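Local structure of tryptophanyl-tRNA synthetase (Thermus thermophilus, 2EL7) at residues 10-22 and 195-207. The protein probably joins tryptophan to its cognate tRNA at the expense of ATP, as a homodimeric class I aminoacyl-tRNA synthetase. Numbering follows the deposited sequence.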
loop_
_atom_site.group_PDB
_atom_site.type_symbol
_atom_site.label_atom_id
_atom_site.label_comp_id
_atom_site.label_asym_id
_atom_site.label_seq_id
_atom_site.Cartn_x
_atom_site.Cartn_y
_atom_site.Cartn_z
ATOM N N PRO A 10 17.378 -7.765 3.603
ATOM C CA PRO A 10 18.148 -6.637 4.135
ATOM C C PRO A 10 19.066 -7.065 5.308
ATOM O O PRO A 10 18.740 -6.860 6.486
ATOM C CB PRO A 10 17.054 -5.669 4.559
ATOM C CG PRO A 10 16.015 -6.586 5.097
ATOM C CD PRO A 10 15.977 -7.700 4.061
ATOM N N SER A 11 20.201 -7.675 4.977
ATOM C CA SER A 11 21.135 -8.152 5.999
ATOM C C SER A 11 22.542 -8.362 5.452
ATOM O O SER A 11 22.711 -8.821 4.325
ATOM C CB SER A 11 20.638 -9.480 6.578
ATOM O OG SER A 11 21.714 -10.219 7.137
ATOM N N GLY A 12 23.552 -8.049 6.258
ATOM C CA GLY A 12 24.922 -8.249 5.807
ATOM C C GLY A 12 25.521 -9.596 6.207
ATOM O O GLY A 12 26.727 -9.779 6.120
ATOM N N GLU A 13 24.700 -10.546 6.643
ATOM C CA GLU A 13 25.205 -11.863 7.059
ATOM C C GLU A 13 24.997 -12.948 6.004
ATOM O O GLU A 13 23.996 -13.667 6.031
ATOM C CB GLU A 13 24.507 -12.315 8.346
ATOM C CG GLU A 13 24.489 -11.279 9.455
ATOM C CD GLU A 13 25.870 -11.009 10.012
ATOM O OE1 GLU A 13 26.555 -11.987 10.388
ATOM O OE2 GLU A 13 26.270 -9.826 10.079
ATOM N N ILE A 14 25.943 -13.082 5.087
ATOM C CA ILE A 14 25.839 -14.096 4.046
ATOM C C ILE A 14 26.718 -15.276 4.471
ATOM O O ILE A 14 27.893 -15.082 4.802
ATOM C CB ILE A 14 26.358 -13.553 2.668
ATOM C CG1 ILE A 14 25.814 -12.141 2.411
ATOM C CG2 ILE A 14 25.961 -14.505 1.531
ATOM C CD1 ILE A 14 24.313 -11.998 2.611
ATOM N N HIS A 15 26.162 -16.487 4.476
ATOM C CA HIS A 15 26.954 -17.662 4.842
ATOM C C HIS A 15 27.222 -18.542 3.618
ATOM O O HIS A 15 26.682 -18.285 2.541
ATOM C CB HIS A 15 26.287 -18.449 5.978
ATOM C CG HIS A 15 24.849 -18.774 5.738
ATOM N ND1 HIS A 15 24.432 -19.590 4.710
ATOM C CD2 HIS A 15 23.730 -18.438 6.428
ATOM C CE1 HIS A 15 23.121 -19.749 4.777
ATOM N NE2 HIS A 15 22.670 -19.061 5.811
ATOM N N ILE A 16 28.063 -19.561 3.768
ATOM C CA ILE A 16 28.415 -20.394 2.629
ATOM C C ILE A 16 27.234 -21.152 2.083
ATOM O O ILE A 16 27.304 -21.741 0.992
ATOM C CB ILE A 16 29.545 -21.393 2.982
ATOM C CG1 ILE A 16 29.063 -22.408 4.013
ATOM C CG2 ILE A 16 30.770 -20.631 3.497
ATOM C CD1 ILE A 16 30.057 -23.518 4.243
ATOM N N GLY A 17 26.153 -21.147 2.861
ATOM C CA GLY A 17 24.935 -21.814 2.448
ATOM C C GLY A 17 24.293 -20.946 1.381
ATOM O O GLY A 17 23.896 -21.436 0.324
ATOM N N ASN A 18 24.200 -19.646 1.662
ATOM C CA ASN A 18 23.636 -18.681 0.708
ATOM C C ASN A 18 24.536 -18.679 -0.533
ATOM O O ASN A 18 24.078 -18.749 -1.673
ATOM C CB ASN A 18 23.655 -17.254 1.288
ATOM C CG ASN A 18 22.828 -17.110 2.562
ATOM O OD1 ASN A 18 23.264 -16.461 3.538
ATOM N ND2 ASN A 18 21.626 -17.691 2.562
ATOM N N TYR A 19 25.834 -18.597 -0.284
ATOM C CA TYR A 19 26.804 -18.523 -1.353
ATOM C C TYR A 19 26.769 -19.679 -2.336
ATOM O O TYR A 19 26.539 -19.461 -3.529
ATOM C CB TYR A 19 28.201 -18.372 -0.770
ATOM C CG TYR A 19 29.260 -18.260 -1.827
ATOM C CD1 TYR A 19 29.241 -17.216 -2.746
ATOM C CD2 TYR A 19 30.276 -19.207 -1.922
ATOM C CE1 TYR A 19 30.216 -17.121 -3.746
ATOM C CE2 TYR A 19 31.254 -19.120 -2.908
ATOM C CZ TYR A 19 31.215 -18.077 -3.818
ATOM O OH TYR A 19 32.170 -18.012 -4.806
ATOM N N LEU A 20 27.006 -20.892 -1.842
ATOM C CA LEU A 20 27.007 -22.089 -2.672
ATOM C C LEU A 20 25.705 -22.358 -3.425
ATOM O O LEU A 20 25.705 -23.091 -4.421
ATOM C CB LEU A 20 27.353 -23.304 -1.817
ATOM C CG LEU A 20 28.805 -23.246 -1.345
ATOM C CD1 LEU A 20 29.135 -24.405 -0.420
ATOM C CD2 LEU A 20 29.696 -23.269 -2.582
ATOM N N GLY A 21 24.601 -21.769 -2.967
ATOM C CA GLY A 21 23.332 -22.007 -3.625
ATOM C C GLY A 21 22.736 -20.889 -4.471
ATOM O O GLY A 21 22.906 -20.851 -5.694
ATOM N N ALA A 22 22.035 -19.971 -3.818
ATOM C CA ALA A 22 21.361 -18.878 -4.503
ATOM C C ALA A 22 22.255 -17.863 -5.187
ATOM O O ALA A 22 21.966 -17.435 -6.305
ATOM C CB ALA A 22 20.443 -18.161 -3.518
ATOM N N LYS A 195 19.898 -28.113 7.964
ATOM C CA LYS A 195 20.592 -27.273 6.987
ATOM C C LYS A 195 21.066 -25.946 7.602
ATOM O O LYS A 195 20.517 -25.475 8.608
ATOM C CB LYS A 195 19.688 -27.019 5.772
ATOM C CG LYS A 195 18.397 -26.292 6.089
ATOM C CD LYS A 195 18.402 -24.884 5.506
ATOM C CE LYS A 195 18.204 -24.881 3.979
ATOM N NZ LYS A 195 16.782 -25.144 3.555
ATOM N N MET A 196 22.103 -25.359 7.005
ATOM C CA MET A 196 22.656 -24.109 7.505
ATOM C C MET A 196 21.636 -22.999 7.310
ATOM O O MET A 196 21.152 -22.765 6.207
ATOM C CB MET A 196 23.972 -23.773 6.787
ATOM C CG MET A 196 24.723 -22.601 7.401
ATOM S SD MET A 196 26.306 -22.251 6.605
ATOM C CE MET A 196 27.360 -23.582 7.217
ATOM N N SER A 197 21.307 -22.329 8.407
ATOM C CA SER A 197 20.338 -21.247 8.398
ATOM C C SER A 197 20.893 -20.070 9.195
ATOM O O SER A 197 21.606 -20.258 10.168
ATOM C CB SER A 197 19.030 -21.737 9.017
ATOM O OG SER A 197 18.043 -20.723 8.995
ATOM N N LYS A 198 20.579 -18.854 8.768
ATOM C CA LYS A 198 21.055 -17.655 9.453
ATOM C C LYS A 198 20.476 -17.621 10.863
ATOM O O LYS A 198 21.121 -17.164 11.810
ATOM C CB LYS A 198 20.619 -16.391 8.684
ATOM C CG LYS A 198 20.564 -16.571 7.156
ATOM C CD LYS A 198 19.436 -17.543 6.777
ATOM C CE LYS A 198 19.671 -18.224 5.448
ATOM N NZ LYS A 198 18.815 -19.443 5.354
ATOM N N SER A 199 19.257 -18.131 10.993
ATOM C CA SER A 199 18.551 -18.154 12.267
ATOM C C SER A 199 19.088 -19.167 13.278
ATOM O O SER A 199 19.235 -18.846 14.455
ATOM C CB SER A 199 17.053 -18.405 12.022
ATOM O OG SER A 199 16.827 -19.635 11.348
ATOM N N LEU A 200 19.374 -20.387 12.836
ATOM C CA LEU A 200 19.889 -21.404 13.749
ATOM C C LEU A 200 21.288 -21.102 14.260
ATOM O O LEU A 200 21.849 -21.894 15.020
ATOM C CB LEU A 200 19.915 -22.774 13.080
ATOM C CG LEU A 200 18.584 -23.331 12.590
ATOM C CD1 LEU A 200 18.714 -24.838 12.398
ATOM C CD2 LEU A 200 17.496 -23.028 13.606
ATOM N N GLY A 201 21.853 -19.967 13.846
ATOM C CA GLY A 201 23.198 -19.610 14.275
ATOM C C GLY A 201 24.265 -20.672 14.006
ATOM O O GLY A 201 25.352 -20.605 14.570
ATOM N N ASN A 202 23.954 -21.639 13.144
ATOM C CA ASN A 202 24.868 -22.730 12.789
ATOM C C ASN A 202 25.595 -22.424 11.454
ATOM O O ASN A 202 25.646 -23.264 10.550
ATOM C CB ASN A 202 24.046 -24.009 12.643
ATOM C CG ASN A 202 23.029 -23.918 11.505
ATOM O OD1 ASN A 202 22.760 -22.834 10.990
ATOM N ND2 ASN A 202 22.461 -25.056 11.112
ATOM N N THR A 203 26.192 -21.240 11.349
ATOM C CA THR A 203 26.809 -20.850 10.092
ATOM C C THR A 203 28.283 -20.527 10.067
ATOM O O THR A 203 28.941 -20.411 11.090
ATOM C CB THR A 203 26.107 -19.599 9.518
ATOM O OG1 THR A 203 26.458 -18.460 10.317
ATOM C CG2 THR A 203 24.586 -19.773 9.515
ATOM N N ILE A 204 28.771 -20.379 8.844
ATOM C CA ILE A 204 30.135 -19.994 8.555
ATOM C C ILE A 204 29.933 -18.831 7.584
ATOM O O ILE A 204 29.539 -19.036 6.429
ATOM C CB ILE A 204 30.918 -21.123 7.863
ATOM C CG1 ILE A 204 31.113 -22.289 8.836
ATOM C CG2 ILE A 204 32.294 -20.610 7.428
ATOM C CD1 ILE A 204 31.963 -23.438 8.295
ATOM N N GLY A 205 30.170 -17.613 8.065
ATOM C CA GLY A 205 29.979 -16.436 7.236
ATOM C C GLY A 205 31.103 -16.202 6.246
ATOM O O GLY A 205 32.252 -16.573 6.499
ATOM N N LEU A 206 30.783 -15.581 5.114
ATOM C CA LEU A 206 31.793 -15.308 4.096
ATOM C C LEU A 206 32.804 -14.294 4.603
ATOM O O LEU A 206 33.957 -14.297 4.173
ATOM C CB LEU A 206 31.155 -14.764 2.811
ATOM C CG LEU A 206 29.895 -15.455 2.292
ATOM C CD1 LEU A 206 29.578 -14.876 0.925
ATOM C CD2 LEU A 206 30.089 -16.967 2.202
ATOM N N LEU A 207 32.373 -13.426 5.514
ATOM C CA LEU A 207 33.254 -12.392 6.041
ATOM C C LEU A 207 33.592 -12.605 7.509
ATOM O O LEU A 207 34.226 -11.756 8.136
ATOM C CB LEU A 207 32.613 -11.012 5.846
ATOM C CG LEU A 207 32.258 -10.628 4.397
ATOM C CD1 LEU A 207 31.767 -9.184 4.393
ATOM C CD2 LEU A 207 33.471 -10.771 3.455
HETATM O O HOH W 1 25.187 -16.209 8.106
HETATM O O HOH W 2 29.796 -12.994 6.752
#
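The imidazole of His15 is sandwiched: Met196 CG sits over one face in a CH-pi contact, 4.1 Å from the ring centroid, and Asn18 OD1 lies over the opposite face. At the edge, near the ring plane, Lys198 brings its CE to 3.1 Å from His15 NE2, while ND1 takes a weak bond from Gly17 N. Thr203 CG2 comes in obliquely, 3.5 Å from His15 CD2. With chi1 at 51°, CG lies between the backbone N and the carbonyl carbon, which turns the ring back over the helix start, where His15 N donates to Asn18 OD1 and closes a capping box. With an alanine here, Met196 and Lys198 would probably face a gap, and Gly17 N would lose its cap.

Next to the ring, the backbones form a single bridge at His15 and Gly205: Leu206 N donates a hydrogen bond to Ile14 O (2.9 Å, N-H...O angle 169°) and Ile16 N a more bent one to Ile204 O (3.1 Å, 148°). Leu206 packs its CD1 on Ile14 CG2 (3.7 Å) and its CD2 on Tyr19 CB (3.8 Å). Together these contacts join the HIGH region to the KMSKS loop and the residues just after it, paired signatures of the class I synthetase active site, parts of which are predicted to bind ATP.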